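Local coordinates for acetyltransferase PA1377 (Pseudomonas aeruginosa, PDB 2VI7), which is a putative GNAT-family enzyme, probably transferring an acetyl group to an amino group of a substrate that is not established, at residues V123-Y128 with Y163-L168; R57-V62 with G108-I113; Q33-P38 with I89-A94; A73-H78 with N116-R121. One frame throughout, in Å; residues are numbered along the deposited sequence.

Overall arrangement
Starting from the N terminus, the loop segment 33-38 is the first to find a partner, and contact 3 closes over it when the chain returns at 89-94. Before that return, strands 58-65 and 68-77 open contacts 2 and 4, which helix 102-117 and the turn after it close in the same order at 108-113 and 116-121. Contacts 2, 3 and 4 therefore cross one another along the sequence, whereas contact 1 opens at 123-128 after all three have closed. Contacts 2 and 4 lay one helix and its exit on neighbouring strands; contact 3 ties an early loop to strand 86-95; contact 1 joins strands 122-128 and 158-168.

Contact 1: V123-Y128 with Y163-L168; sequences VELTVY and YSMARL
Two antiparallel strands of the GNAT mixed sheet, 122-128 and 158-168, meet here, with Val123, Leu125 and Val127 opposite Arg167, Met165 and Tyr163. These three hydrogen-bonded pairs exchange two backbone bonds each, six in all, from Tyr163 N to Val127 O at 2.7 Å to Val123 N to Arg167 O at 3.1 Å. The pairs between them, Glu124 with Ala166 and Thr126 with Ser164, are non-hydrogen-bonded, and there the CA atoms come nearer, Glu124 CA lying 4.5 Å from Ala166 CA. Thr126 CA makes a CA-H...O contact of 3.2 Å with Tyr163 O.

Side chains add to the ladder mainly on the face of Leu125, Val127 and Met165. With CG between its backbone N and carbonyl carbon (chi1 71°), Leu125 lies alongside Met165 and points the same way, its CG 4.0 Å and its CD1 3.7 Å from Met165 CB. Met165 SD lies 3.8 Å from Val127 CG1, while Val127 CG1 also approaches Tyr163 CB. Helix 132-140 covers this face through Leu135, Ala134 and Tyr138, which suits side chains with no polar group to satisfy; the unbranched methionine runs beside Leu125 and on to Val127.

On the other face, Glu124 OE2 forms salt bridges with Arg122 and Arg83, and Ser164 packs on Met149 of the second subunit. Arg167, on the Leu125 face, extends to a salt bridge from NH2 to Asp115 of helix 102-117.

The chemistry is divided: paired amides and carbonyls satisfy one another between the strands and fix their register, while hydrocarbon and sulfur fill the helix-covered face and the charged ends find partners beyond the pair.

Contact 2: R57-V62 with G108-I113; sequences RLLILV and GELLDI
Leu59 and Leu61 of strand 58-65 project from one face of the sheet onto helix 102-117, an alpha/beta layer of the GNAT fold in which the helix covers the strands. The short strand and helix segments run nearly antiparallel, their directions 155° apart, with axes 10.1 Å from each other at closest approach. Large aliphatic side chains bridge that separation.

Leu59 supplies one bump. Its CG stands anti to the backbone N (chi1 167°), and the CD2 methyl rests over CB, CG1 and CG2 of Ile113, 3.6 Å from Ile113 CG1. The two side chains cross at about a right angle, and the beta-branched isoleucine offers a broad surface of three carbons to the one methyl.

Leu110 fills the hollow between the two strand leucines. A single methyl, Leu110 CD2, lodges there, 3.7 Å from Leu61 CD1 and 4.0 Å from Leu59 CD2, and leucine is long enough to carry it to both. Leu61 and Leu110 slide past each other in opposite directions. Leu110 also packs on Ala73 and Leu75 of strand 68-77, and Leu61 meets Leu106 one helical turn earlier.

Glu109 contributes only hydrocarbon across this pair of segments. Its chain, bent at chi2, crosses Leu61 at about a right angle; before the bend Glu109 CG, anti to the backbone N (chi1 -167°), lies 4.0 Å from Leu61 CD1.

Contact 3: Q33-P38 with I89-A94; sequences QVLQMP and IGMGVA
Met91 meets Val34 and Leu35 where the loop between helices 28-31 and 42-49 packs against the interruption in strand 86-95. A broken strand at this position, with the next strand parallel to it, is characteristic of the GNAT fold. A type II' turn from Ile89 to Gly92 forms part of the break, closed by Gly92 N to Ile89 O at 2.8 Å; Gly90, with positive phi, suits its second position.

Apolar contacts dominate. Met91 CB lies 4.0 Å from Val34 CG1, and the two side chains cross obliquely. Met91 CG, anti to the carbonyl carbon (chi1 -73°), lies 3.6 Å from Leu35 CG, where the side chains cross at about a right angle. Bends at chi2 and chi3 then take SD and CE round, and Met91 CE packs 3.5 Å from Gln33 O. The same valine methyl, Val34 CG1, also comes within 4.3 Å of Ala94 CB. An unbranched, pliable methionine can follow both partners, while small alanine accommodates the valine methyl.

The polar link is made by water, which donates to Val93 O at 2.8 Å and has a weak, longer bond to Gln33 O. Val34 O is hydrogen-bonded to Tyr128 OH, and Gln33 OE1 to Arg155 NH2.

The segments are thus joined by hydrocarbon and sulfur, with no direct hydrogen bond between them; a water bridges their carbonyls unequally, and Val34 O finds its partner on strand 122-128.

Contact 4: A73-H78 with N116-R121; sequences ASLEQH and NWMNLR
Leu75 and Gln77 of strand 68-77 face Met118 and Leu120 at the exit of helix 102-117, where the chain leaves the helix for strand 122-128 in the GNAT alpha/beta fold. Asn119, with positive phi, breaks the helical course between the two hydrophobic residues.

Met118 can be followed outward. CB starts toward the strand, and CG stands anti to the carbonyl carbon (chi1 -71°). Beyond CG the chain is extended, carrying SD and CE out to the end of Leu75. SD comes 3.9 Å from Leu75 CD2 and 4.5 Å from Gln77 CB; CE adds a contact of 4.2 Å with Leu75 CD2. Methionine and leucine reach toward each other tip to tip, a span that suits the long, unbranched thioether.

The other methyl of Leu75, CD1, lies 4.2 Å from Leu120 CD1, and Leu75 also packs on Leu110 and Ala114 of the helix. Gln77 is also extended; its aliphatic part runs slantwise to Leu120, with Gln77 CG 4.1 Å from Leu120 CD2, while its amide is hydrogen-bonded to Ser84 O. The donor of that bond, Gln77 NE2, also packs 3.8 Å from Leu120 CD2.

Contact 1: V123-Y128 with Y163-L168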
loop_
_atom_site.group_PDB
_atom_site.type_symbol
_atom_site.label_atom_id
_atom_site.label_comp_id
_atom_site.label_asym_id
_atom_site.label_seq_id
_atom_site.Cartn_x
_atom_site.Cartn_y
_atom_site.Cartn_z
ATOM N N VAL A 123 2.274 -9.833 -8.847
ATOM C CA VAL A 123 3.380 -9.024 -8.350
ATOM C C VAL A 123 3.056 -7.600 -8.783
ATOM O O VAL A 123 2.726 -7.359 -9.945
ATOM C CB VAL A 123 4.733 -9.464 -8.929
ATOM C CG1 VAL A 123 5.851 -8.631 -8.322
ATOM C CG2 VAL A 123 4.969 -10.923 -8.634
ATOM N N GLU A 124 3.145 -6.670 -7.836
ATOM C CA GLU A 124 2.801 -5.273 -8.069
ATOM C C GLU A 124 3.960 -4.293 -7.927
ATOM O O GLU A 124 4.892 -4.511 -7.158
ATOM C CB GLU A 124 1.693 -4.885 -7.093
ATOM C CG GLU A 124 0.687 -6.004 -6.869
ATOM C CD GLU A 124 -0.137 -5.821 -5.611
ATOM O OE1 GLU A 124 0.425 -5.342 -4.605
ATOM O OE2 GLU A 124 -1.338 -6.173 -5.619
ATOM N N LEU A 125 3.887 -3.201 -8.679
ATOM C CA LEU A 125 4.914 -2.168 -8.634
ATOM C C LEU A 125 4.348 -0.850 -9.126
ATOM O O LEU A 125 3.259 -0.805 -9.688
ATOM C CB LEU A 125 6.119 -2.564 -9.502
ATOM C CG LEU A 125 6.002 -2.562 -11.037
ATOM C CD1 LEU A 125 5.896 -1.146 -11.570
ATOM C CD2 LEU A 125 7.234 -3.228 -11.623
ATOM N N THR A 126 5.082 0.231 -8.891
ATOM C CA THR A 126 4.672 1.548 -9.364
ATOM C C THR A 126 5.951 2.095 -9.959
ATOM O O THR A 126 7.036 1.759 -9.508
ATOM C CB THR A 126 4.185 2.489 -8.219
ATOM O OG1 THR A 126 5.213 2.621 -7.233
ATOM C CG2 THR A 126 2.908 1.961 -7.580
ATOM N N VAL A 127 5.823 2.910 -10.992
ATOM C CA VAL A 127 6.983 3.491 -11.651
ATOM C C VAL A 127 6.575 4.867 -12.179
ATOM O O VAL A 127 5.444 5.069 -12.627
ATOM C CB VAL A 127 7.496 2.550 -12.815
ATOM C CG1 VAL A 127 6.372 2.168 -13.728
ATOM C CG2 VAL A 127 8.515 3.240 -13.656
ATOM N N TYR A 128 7.482 5.830 -12.100
ATOM C CA TYR A 128 7.183 7.175 -12.583
ATOM C C TYR A 128 6.857 7.150 -14.068
ATOM O O TYR A 128 7.584 6.546 -14.843
ATOM C CB TYR A 128 8.371 8.075 -12.292
ATOM C CG TYR A 128 8.541 8.297 -10.803
ATOM C CD1 TYR A 128 9.757 8.060 -10.168
ATOM C CD2 TYR A 128 7.465 8.727 -10.018
ATOM C CE1 TYR A 128 9.900 8.247 -8.784
ATOM C CE2 TYR A 128 7.597 8.911 -8.636
ATOM C CZ TYR A 128 8.818 8.671 -8.028
ATOM O OH TYR A 128 8.962 8.850 -6.667
ATOM N N TYR A 163 2.802 4.937 -12.868
ATOM C CA TYR A 163 1.985 3.917 -13.491
ATOM C C TYR A 163 1.947 2.794 -12.459
ATOM O O TYR A 163 2.972 2.430 -11.878
ATOM C CB TYR A 163 2.624 3.402 -14.783
ATOM C CG TYR A 163 2.447 4.324 -15.958
ATOM C CD1 TYR A 163 3.513 4.651 -16.787
ATOM C CD2 TYR A 163 1.203 4.870 -16.248
ATOM C CE1 TYR A 163 3.339 5.506 -17.878
ATOM C CE2 TYR A 163 1.021 5.724 -17.335
ATOM C CZ TYR A 163 2.092 6.040 -18.144
ATOM O OH TYR A 163 1.903 6.905 -19.202
ATOM N N SER A 164 0.756 2.281 -12.201
ATOM C CA SER A 164 0.591 1.176 -11.275
ATOM C C SER A 164 0.617 -0.056 -12.176
ATOM O O SER A 164 -0.242 -0.199 -13.035
ATOM C CB SER A 164 -0.755 1.287 -10.569
ATOM O OG SER A 164 -0.874 0.284 -9.583
ATOM N N MET A 165 1.607 -0.928 -12.001
ATOM C CA MET A 165 1.713 -2.118 -12.833
ATOM C C MET A 165 1.611 -3.425 -12.062
ATOM O O MET A 165 1.854 -3.483 -10.864
ATOM C CB MET A 165 3.022 -2.100 -13.609
ATOM C CG MET A 165 3.207 -0.865 -14.483
ATOM S SD MET A 165 4.781 -0.914 -15.326
ATOM C CE MET A 165 4.316 -1.755 -16.833
ATOM N N ALA A 166 1.233 -4.479 -12.767
ATOM C CA ALA A 166 1.095 -5.784 -12.160
ATOM C C ALA A 166 1.473 -6.844 -13.174
ATOM O O ALA A 166 1.255 -6.675 -14.368
ATOM C CB ALA A 166 -0.339 -5.997 -11.690
ATOM N N ARG A 167 2.061 -7.929 -12.683
ATOM C CA ARG A 167 2.447 -9.055 -13.515
ATOM C C ARG A 167 1.681 -10.250 -12.969
ATOM O O ARG A 167 1.857 -10.624 -11.816
ATOM C CB ARG A 167 3.946 -9.283 -13.411
ATOM C CG ARG A 167 4.461 -10.552 -14.053
ATOM C CD ARG A 167 5.959 -10.587 -13.847
ATOM N NE ARG A 167 6.660 -11.772 -14.341
ATOM C CZ ARG A 167 6.713 -12.950 -13.729
ATOM N NH1 ARG A 167 6.089 -13.156 -12.578
ATOM N NH2 ARG A 167 7.450 -13.913 -14.250
ATOM N N LEU A 168 0.813 -10.829 -13.795
ATOM C CA LEU A 168 0.005 -11.981 -13.388
ATOM C C LEU A 168 0.545 -13.315 -13.899
ATOM O O LEU A 168 1.086 -13.428 -14.999
ATOM C CB LEU A 168 -1.453 -11.809 -13.840
ATOM C CG LEU A 168 -2.275 -10.720 -13.151
ATOM C CD1 LEU A 168 -3.573 -10.550 -13.885
ATOM C CD2 LEU A 168 -2.532 -11.083 -11.705
#

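Contact 2: R57-V62 with G108-I113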
loop_
_atom_site.group_PDB
_atom_site.type_symbol
_atom_site.label_atom_id
_atom_site.label_comp_id
_atom_site.label_asym_id
_atom_site.label_seq_id
_atom_site.Cartn_x
_atom_site.Cartn_y
_atom_site.Cartn_z
ATOM N N ARG A 57 8.680 -13.638 4.121
ATOM C CA ARG A 57 7.833 -12.841 3.240
ATOM C C ARG A 57 8.577 -11.696 2.534
ATOM O O ARG A 57 8.279 -11.360 1.388
ATOM C CB ARG A 57 6.684 -12.228 4.040
ATOM C CG ARG A 57 5.590 -13.175 4.481
ATOM C CD ARG A 57 4.575 -12.413 5.349
ATOM N NE ARG A 57 4.261 -11.080 4.819
ATOM C CZ ARG A 57 4.887 -9.952 5.155
ATOM N NH1 ARG A 57 5.879 -9.968 6.041
ATOM N NH2 ARG A 57 4.533 -8.800 4.590
ATOM N N LEU A 58 9.522 -11.080 3.232
ATOM C CA LEU A 58 10.277 -9.974 2.668
ATOM C C LEU A 58 11.642 -10.420 2.200
ATOM O O LEU A 58 12.444 -10.911 2.988
ATOM C CB LEU A 58 10.450 -8.854 3.694
ATOM C CG LEU A 58 11.377 -7.706 3.268
ATOM C CD1 LEU A 58 10.878 -7.059 1.983
ATOM C CD2 LEU A 58 11.432 -6.674 4.373
ATOM N N LEU A 59 11.903 -10.253 0.911
ATOM C CA LEU A 59 13.191 -10.610 0.352
ATOM C C LEU A 59 13.826 -9.355 -0.215
ATOM O O LEU A 59 13.249 -8.695 -1.077
ATOM C CB LEU A 59 13.047 -11.640 -0.767
ATOM C CG LEU A 59 14.320 -11.814 -1.609
ATOM C CD1 LEU A 59 15.488 -12.259 -0.730
ATOM C CD2 LEU A 59 14.050 -12.823 -2.721
ATOM N N ILE A 60 15.007 -9.018 0.285
ATOM C CA ILE A 60 15.716 -7.851 -0.204
ATOM C C ILE A 60 17.052 -8.311 -0.759
ATOM O O ILE A 60 17.808 -9.026 -0.098
ATOM C CB ILE A 60 15.929 -6.804 0.915
ATOM C CG1 ILE A 60 14.573 -6.363 1.469
ATOM C CG2 ILE A 60 16.662 -5.584 0.362
ATOM C CD1 ILE A 60 14.682 -5.596 2.738
ATOM N N LEU A 61 17.324 -7.915 -1.998
ATOM C CA LEU A 61 18.565 -8.272 -2.661
ATOM C C LEU A 61 19.401 -7.040 -2.960
ATOM O O LEU A 61 18.885 -5.934 -3.121
ATOM C CB LEU A 61 18.286 -8.996 -3.981
ATOM C CG LEU A 61 17.647 -10.383 -3.961
ATOM C CD1 LEU A 61 17.422 -10.825 -5.398
ATOM C CD2 LEU A 61 18.539 -11.371 -3.217
ATOM N N VAL A 62 20.707 -7.252 -3.023
ATOM C CA VAL A 62 21.639 -6.195 -3.347
ATOM C C VAL A 62 22.480 -6.753 -4.467
ATOM O O VAL A 62 22.845 -7.925 -4.435
ATOM C CB VAL A 62 22.553 -5.840 -2.161
ATOM C CG1 VAL A 62 21.802 -4.965 -1.185
ATOM C CG2 VAL A 62 23.039 -7.112 -1.477
ATOM N N GLY A 108 14.719 -10.121 -12.570
ATOM C CA GLY A 108 14.550 -11.482 -13.023
ATOM C C GLY A 108 14.657 -12.453 -11.865
ATOM O O GLY A 108 13.918 -13.431 -11.788
ATOM N N GLU A 109 15.566 -12.164 -10.940
ATOM C CA GLU A 109 15.786 -13.023 -9.788
ATOM C C GLU A 109 14.675 -12.932 -8.744
ATOM O O GLU A 109 14.351 -13.932 -8.111
ATOM C CB GLU A 109 17.133 -12.695 -9.144
ATOM C CG GLU A 109 17.612 -13.731 -8.139
ATOM C CD GLU A 109 18.374 -14.871 -8.798
ATOM O OE1 GLU A 109 18.377 -14.940 -10.049
ATOM O OE2 GLU A 109 18.963 -15.687 -8.057
ATOM N N LEU A 110 14.104 -11.747 -8.543
ATOM C CA LEU A 110 13.010 -11.599 -7.583
ATOM C C LEU A 110 11.784 -12.335 -8.113
ATOM O O LEU A 110 11.010 -12.905 -7.342
ATOM C CB LEU A 110 12.643 -10.126 -7.379
ATOM C CG LEU A 110 13.579 -9.170 -6.641
ATOM C CD1 LEU A 110 12.918 -7.817 -6.553
ATOM C CD2 LEU A 110 13.867 -9.684 -5.250
ATOM N N LEU A 111 11.616 -12.313 -9.433
ATOM C CA LEU A 111 10.489 -12.964 -10.087
ATOM C C LEU A 111 10.636 -14.480 -10.072
ATOM O O LEU A 111 9.640 -15.199 -10.116
ATOM C CB LEU A 111 10.354 -12.456 -11.522
ATOM C CG LEU A 111 9.992 -10.976 -11.615
ATOM C CD1 LEU A 111 9.857 -10.550 -13.065
ATOM C CD2 LEU A 111 8.702 -10.738 -10.854
ATOM N N ASP A 112 11.879 -14.959 -10.024
ATOM C CA ASP A 112 12.149 -16.390 -9.953
ATOM C C ASP A 112 11.666 -16.853 -8.577
ATOM O O ASP A 112 11.025 -17.898 -8.446
ATOM C CB ASP A 112 13.651 -16.671 -10.082
ATOM C CG ASP A 112 13.993 -18.156 -9.862
ATOM O OD1 ASP A 112 14.942 -18.460 -9.099
ATOM O OD2 ASP A 112 13.308 -19.018 -10.452
ATOM N N ILE A 113 11.979 -16.062 -7.554
ATOM C CA ILE A 113 11.573 -16.365 -6.189
ATOM C C ILE A 113 10.051 -16.303 -6.064
ATOM O O ILE A 113 9.432 -17.158 -5.427
ATOM C CB ILE A 113 12.175 -15.354 -5.187
ATOM C CG1 ILE A 113 13.701 -15.448 -5.186
ATOM C CG2 ILE A 113 11.605 -15.605 -3.799
ATOM C CD1 ILE A 113 14.246 -16.792 -4.743
#

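Contact 3: Q33-P38 with I89-A94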
loop_
_atom_site.group_PDB
_atom_site.type_symbol
_atom_site.label_atom_id
_atom_site.label_comp_id
_atom_site.label_asym_id
_atom_site.label_seq_id
_atom_site.Cartn_x
_atom_site.Cartn_y
_atom_site.Cartn_z
ATOM N N GLN A 33 14.342 8.237 -8.389
ATOM C CA GLN A 33 13.482 7.380 -9.204
ATOM C C GLN A 33 12.704 6.333 -8.391
ATOM O O GLN A 33 11.987 5.494 -8.951
ATOM C CB GLN A 33 14.296 6.721 -10.322
ATOM C CG GLN A 33 14.871 7.725 -11.326
ATOM C CD GLN A 33 13.801 8.411 -12.189
ATOM O OE1 GLN A 33 12.727 8.776 -11.711
ATOM N NE2 GLN A 33 14.109 8.600 -13.468
ATOM N N VAL A 34 12.856 6.402 -7.070
ATOM C CA VAL A 34 12.144 5.533 -6.133
ATOM C C VAL A 34 11.511 6.482 -5.103
ATOM O O VAL A 34 11.185 7.624 -5.447
ATOM C CB VAL A 34 13.092 4.478 -5.448
ATOM C CG1 VAL A 34 13.489 3.413 -6.461
ATOM C CG2 VAL A 34 14.343 5.133 -4.905
ATOM N N LEU A 35 11.321 6.039 -3.865
ATOM C CA LEU A 35 10.718 6.905 -2.847
ATOM C C LEU A 35 11.632 7.150 -1.654
ATOM O O LEU A 35 11.207 7.701 -0.638
ATOM C CB LEU A 35 9.386 6.318 -2.365
ATOM C CG LEU A 35 8.184 6.381 -3.311
ATOM C CD1 LEU A 35 7.028 5.536 -2.785
ATOM C CD2 LEU A 35 7.778 7.822 -3.464
ATOM N N GLN A 36 12.891 6.743 -1.796
ATOM C CA GLN A 36 13.901 6.907 -0.754
ATOM C C GLN A 36 14.328 8.362 -0.579
ATOM O O GLN A 36 14.163 9.192 -1.477
ATOM C CB GLN A 36 15.156 6.091 -1.088
ATOM C CG GLN A 36 14.972 4.594 -1.167
ATOM C CD GLN A 36 14.668 3.980 0.173
ATOM O OE1 GLN A 36 15.217 4.393 1.202
ATOM N NE2 GLN A 36 13.802 2.975 0.175
ATOM N N MET A 37 14.896 8.649 0.588
ATOM C CA MET A 37 15.393 9.978 0.918
ATOM C C MET A 37 16.921 9.931 0.944
ATOM O O MET A 37 17.507 8.915 1.330
ATOM C CB MET A 37 14.870 10.418 2.295
ATOM C CG MET A 37 13.400 10.827 2.329
ATOM S SD MET A 37 13.078 12.350 1.399
ATOM C CE MET A 37 13.334 13.572 2.666
ATOM N N PRO A 38 17.588 11.015 0.506
ATOM C CA PRO A 38 19.052 10.982 0.536
ATOM C C PRO A 38 19.577 11.199 1.956
ATOM O O PRO A 38 18.800 11.360 2.902
ATOM C CB PRO A 38 19.444 12.106 -0.428
ATOM C CG PRO A 38 18.334 13.085 -0.268
ATOM C CD PRO A 38 17.102 12.206 -0.219
ATOM N N ILE A 89 6.979 -5.045 -5.176
ATOM C CA ILE A 89 8.384 -4.695 -5.300
ATOM C C ILE A 89 8.499 -3.162 -5.249
ATOM O O ILE A 89 9.483 -2.590 -5.702
ATOM C CB ILE A 89 9.032 -5.245 -6.615
ATOM C CG1 ILE A 89 8.394 -4.598 -7.844
ATOM C CG2 ILE A 89 8.894 -6.762 -6.668
ATOM C CD1 ILE A 89 9.106 -4.927 -9.142
ATOM N N GLY A 90 7.474 -2.517 -4.687
ATOM C CA GLY A 90 7.446 -1.069 -4.542
ATOM C C GLY A 90 7.668 -0.273 -5.810
ATOM O O GLY A 90 7.025 -0.535 -6.820
ATOM N N MET A 91 8.560 0.715 -5.753
ATOM C CA MET A 91 8.874 1.551 -6.917
ATOM C C MET A 91 9.827 0.781 -7.825
ATOM O O MET A 91 10.349 1.298 -8.821
ATOM C CB MET A 91 9.513 2.870 -6.480
ATOM C CG MET A 91 8.561 3.860 -5.833
ATOM S SD MET A 91 7.464 4.701 -6.996
ATOM C CE MET A 91 8.560 5.066 -8.353
ATOM N N GLY A 92 10.053 -0.472 -7.451
ATOM C CA GLY A 92 10.903 -1.343 -8.231
ATOM C C GLY A 92 12.386 -1.404 -7.930
ATOM O O GLY A 92 12.842 -1.357 -6.788
ATOM N N VAL A 93 13.132 -1.502 -9.018
ATOM C CA VAL A 93 14.573 -1.639 -9.030
ATOM C C VAL A 93 15.341 -0.305 -8.851
ATOM O O VAL A 93 15.095 0.670 -9.568
ATOM C CB VAL A 93 14.937 -2.363 -10.366
ATOM C CG1 VAL A 93 15.716 -1.479 -11.275
ATOM C CG2 VAL A 93 15.668 -3.630 -10.099
ATOM N N ALA A 94 16.253 -0.265 -7.876
ATOM C CA ALA A 94 17.075 0.921 -7.588
ATOM C C ALA A 94 18.473 0.641 -8.119
ATOM O O ALA A 94 19.242 -0.081 -7.485
ATOM C CB ALA A 94 17.132 1.167 -6.096
HETATM O O HOH W 1 13.800 2.963 -10.443
#

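Contact 4: A73-H78 with N116-R121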
loop_
_atom_site.group_PDB
_atom_site.type_symbol
_atom_site.label_atom_id
_atom_site.label_comp_id
_atom_site.label_asym_id
_atom_site.label_seq_id
_atom_site.Cartn_x
_atom_site.Cartn_y
_atom_site.Cartn_z
ATOM N N ALA A 73 16.785 -4.239 -4.797
ATOM C CA ALA A 73 15.364 -4.443 -5.084
ATOM C C ALA A 73 14.797 -5.383 -4.026
ATOM O O ALA A 73 15.516 -6.210 -3.480
ATOM C CB ALA A 73 15.180 -5.039 -6.480
ATOM N N SER A 74 13.510 -5.247 -3.734
ATOM C CA SER A 74 12.887 -6.082 -2.726
ATOM C C SER A 74 11.517 -6.602 -3.143
ATOM O O SER A 74 10.774 -5.933 -3.864
ATOM C CB SER A 74 12.743 -5.299 -1.423
ATOM O OG SER A 74 11.856 -4.207 -1.602
ATOM N N LEU A 75 11.205 -7.807 -2.676
ATOM C CA LEU A 75 9.929 -8.466 -2.942
ATOM C C LEU A 75 9.309 -8.780 -1.590
ATOM O O LEU A 75 9.961 -9.364 -0.728
ATOM C CB LEU A 75 10.144 -9.774 -3.714
ATOM C CG LEU A 75 8.912 -10.680 -3.886
ATOM C CD1 LEU A 75 7.821 -9.945 -4.670
ATOM C CD2 LEU A 75 9.306 -11.960 -4.600
ATOM N N GLU A 76 8.060 -8.376 -1.397
ATOM C CA GLU A 76 7.365 -8.636 -0.145
ATOM C C GLU A 76 5.953 -9.189 -0.342
ATOM O O GLU A 76 5.067 -8.525 -0.890
ATOM C CB GLU A 76 7.313 -7.366 0.716
ATOM C CG GLU A 76 6.399 -7.498 1.924
ATOM C CD GLU A 76 6.447 -6.295 2.836
ATOM O OE1 GLU A 76 6.773 -5.195 2.347
ATOM O OE2 GLU A 76 6.142 -6.444 4.040
ATOM N N GLN A 77 5.759 -10.425 0.103
ATOM C CA GLN A 77 4.463 -11.070 0.013
ATOM C C GLN A 77 3.557 -10.292 0.947
ATOM O O GLN A 77 3.930 -10.008 2.085
ATOM C CB GLN A 77 4.560 -12.523 0.472
ATOM C CG GLN A 77 3.226 -13.236 0.517
ATOM C CD GLN A 77 3.363 -14.661 0.980
ATOM O OE1 GLN A 77 3.962 -14.928 2.023
ATOM N NE2 GLN A 77 2.809 -15.590 0.214
ATOM N N HIS A 78 2.371 -9.934 0.479
ATOM C CA HIS A 78 1.471 -9.170 1.322
ATOM C C HIS A 78 1.120 -9.939 2.596
ATOM O O HIS A 78 0.815 -11.136 2.544
ATOM C CB HIS A 78 0.205 -8.805 0.551
ATOM C CG HIS A 78 -0.553 -7.670 1.163
ATOM N ND1 HIS A 78 -1.149 -7.757 2.402
ATOM C CD2 HIS A 78 -0.765 -6.404 0.733
ATOM C CE1 HIS A 78 -1.693 -6.594 2.710
ATOM N NE2 HIS A 78 -1.475 -5.755 1.713
ATOM N N ASN A 116 8.656 -19.423 -8.705
ATOM C CA ASN A 116 9.034 -20.781 -8.359
ATOM C C ASN A 116 9.157 -21.185 -6.915
ATOM O O ASN A 116 9.156 -22.373 -6.612
ATOM C CB ASN A 116 10.312 -21.127 -9.114
ATOM C CG ASN A 116 10.157 -20.917 -10.602
ATOM O OD1 ASN A 116 9.214 -21.428 -11.211
ATOM N ND2 ASN A 116 11.067 -20.155 -11.196
ATOM N N TRP A 117 9.247 -20.222 -6.015
ATOM C CA TRP A 117 9.365 -20.577 -4.623
ATOM C C TRP A 117 8.183 -20.088 -3.807
ATOM O O TRP A 117 7.646 -20.831 -2.990
ATOM C CB TRP A 117 10.688 -20.052 -4.081
ATOM C CG TRP A 117 11.836 -20.571 -4.883
ATOM C CD1 TRP A 117 12.278 -20.098 -6.087
ATOM C CD2 TRP A 117 12.649 -21.709 -4.578
ATOM N NE1 TRP A 117 13.316 -20.871 -6.550
ATOM C CE2 TRP A 117 13.565 -21.868 -5.644
ATOM C CE3 TRP A 117 12.693 -22.613 -3.505
ATOM C CZ2 TRP A 117 14.518 -22.894 -5.669
ATOM C CZ3 TRP A 117 13.644 -23.635 -3.528
ATOM C CH2 TRP A 117 14.544 -23.765 -4.607
ATOM N N MET A 118 7.755 -18.855 -4.031
ATOM C CA MET A 118 6.626 -18.336 -3.277
ATOM C C MET A 118 5.321 -18.703 -3.955
ATOM O O MET A 118 4.272 -18.743 -3.311
ATOM C CB MET A 118 6.708 -16.814 -3.143
ATOM C CG MET A 118 7.794 -16.282 -2.223
ATOM S SD MET A 118 7.631 -14.499 -2.109
ATOM C CE MET A 118 8.971 -14.067 -1.031
ATOM N N ASN A 119 5.396 -18.965 -5.257
ATOM C CA ASN A 119 4.230 -19.323 -6.063
ATOM C C ASN A 119 3.181 -18.204 -5.986
ATOM O O ASN A 119 1.993 -18.459 -5.787
ATOM C CB ASN A 119 3.658 -20.668 -5.576
ATOM C CG ASN A 119 2.671 -21.300 -6.563
ATOM O OD1 ASN A 119 2.887 -21.289 -7.776
ATOM N ND2 ASN A 119 1.597 -21.879 -6.033
ATOM N N LEU A 120 3.634 -16.959 -6.139
ATOM C CA LEU A 120 2.739 -15.806 -6.100
ATOM C C LEU A 120 1.997 -15.703 -7.423
ATOM O O LEU A 120 2.553 -16.005 -8.480
ATOM C CB LEU A 120 3.521 -14.512 -5.856
ATOM C CG LEU A 120 4.192 -14.346 -4.498
ATOM C CD1 LEU A 120 4.934 -13.020 -4.466
ATOM C CD2 LEU A 120 3.140 -14.427 -3.392
ATOM N N ARG A 121 0.741 -15.276 -7.357
ATOM C CA ARG A 121 -0.086 -15.121 -8.550
ATOM C C ARG A 121 -0.010 -13.697 -9.100
ATOM O O ARG A 121 -0.262 -13.465 -10.274
ATOM C CB ARG A 121 -1.546 -15.436 -8.214
ATOM C CG ARG A 121 -2.522 -15.325 -9.376
ATOM C CD ARG A 121 -3.938 -15.322 -8.829
ATOM N NE ARG A 121 -4.986 -15.353 -9.849
ATOM C CZ ARG A 121 -5.399 -16.456 -10.472
ATOM N NH1 ARG A 121 -4.843 -17.628 -10.191
ATOM N NH2 ARG A 121 -6.402 -16.395 -11.346
#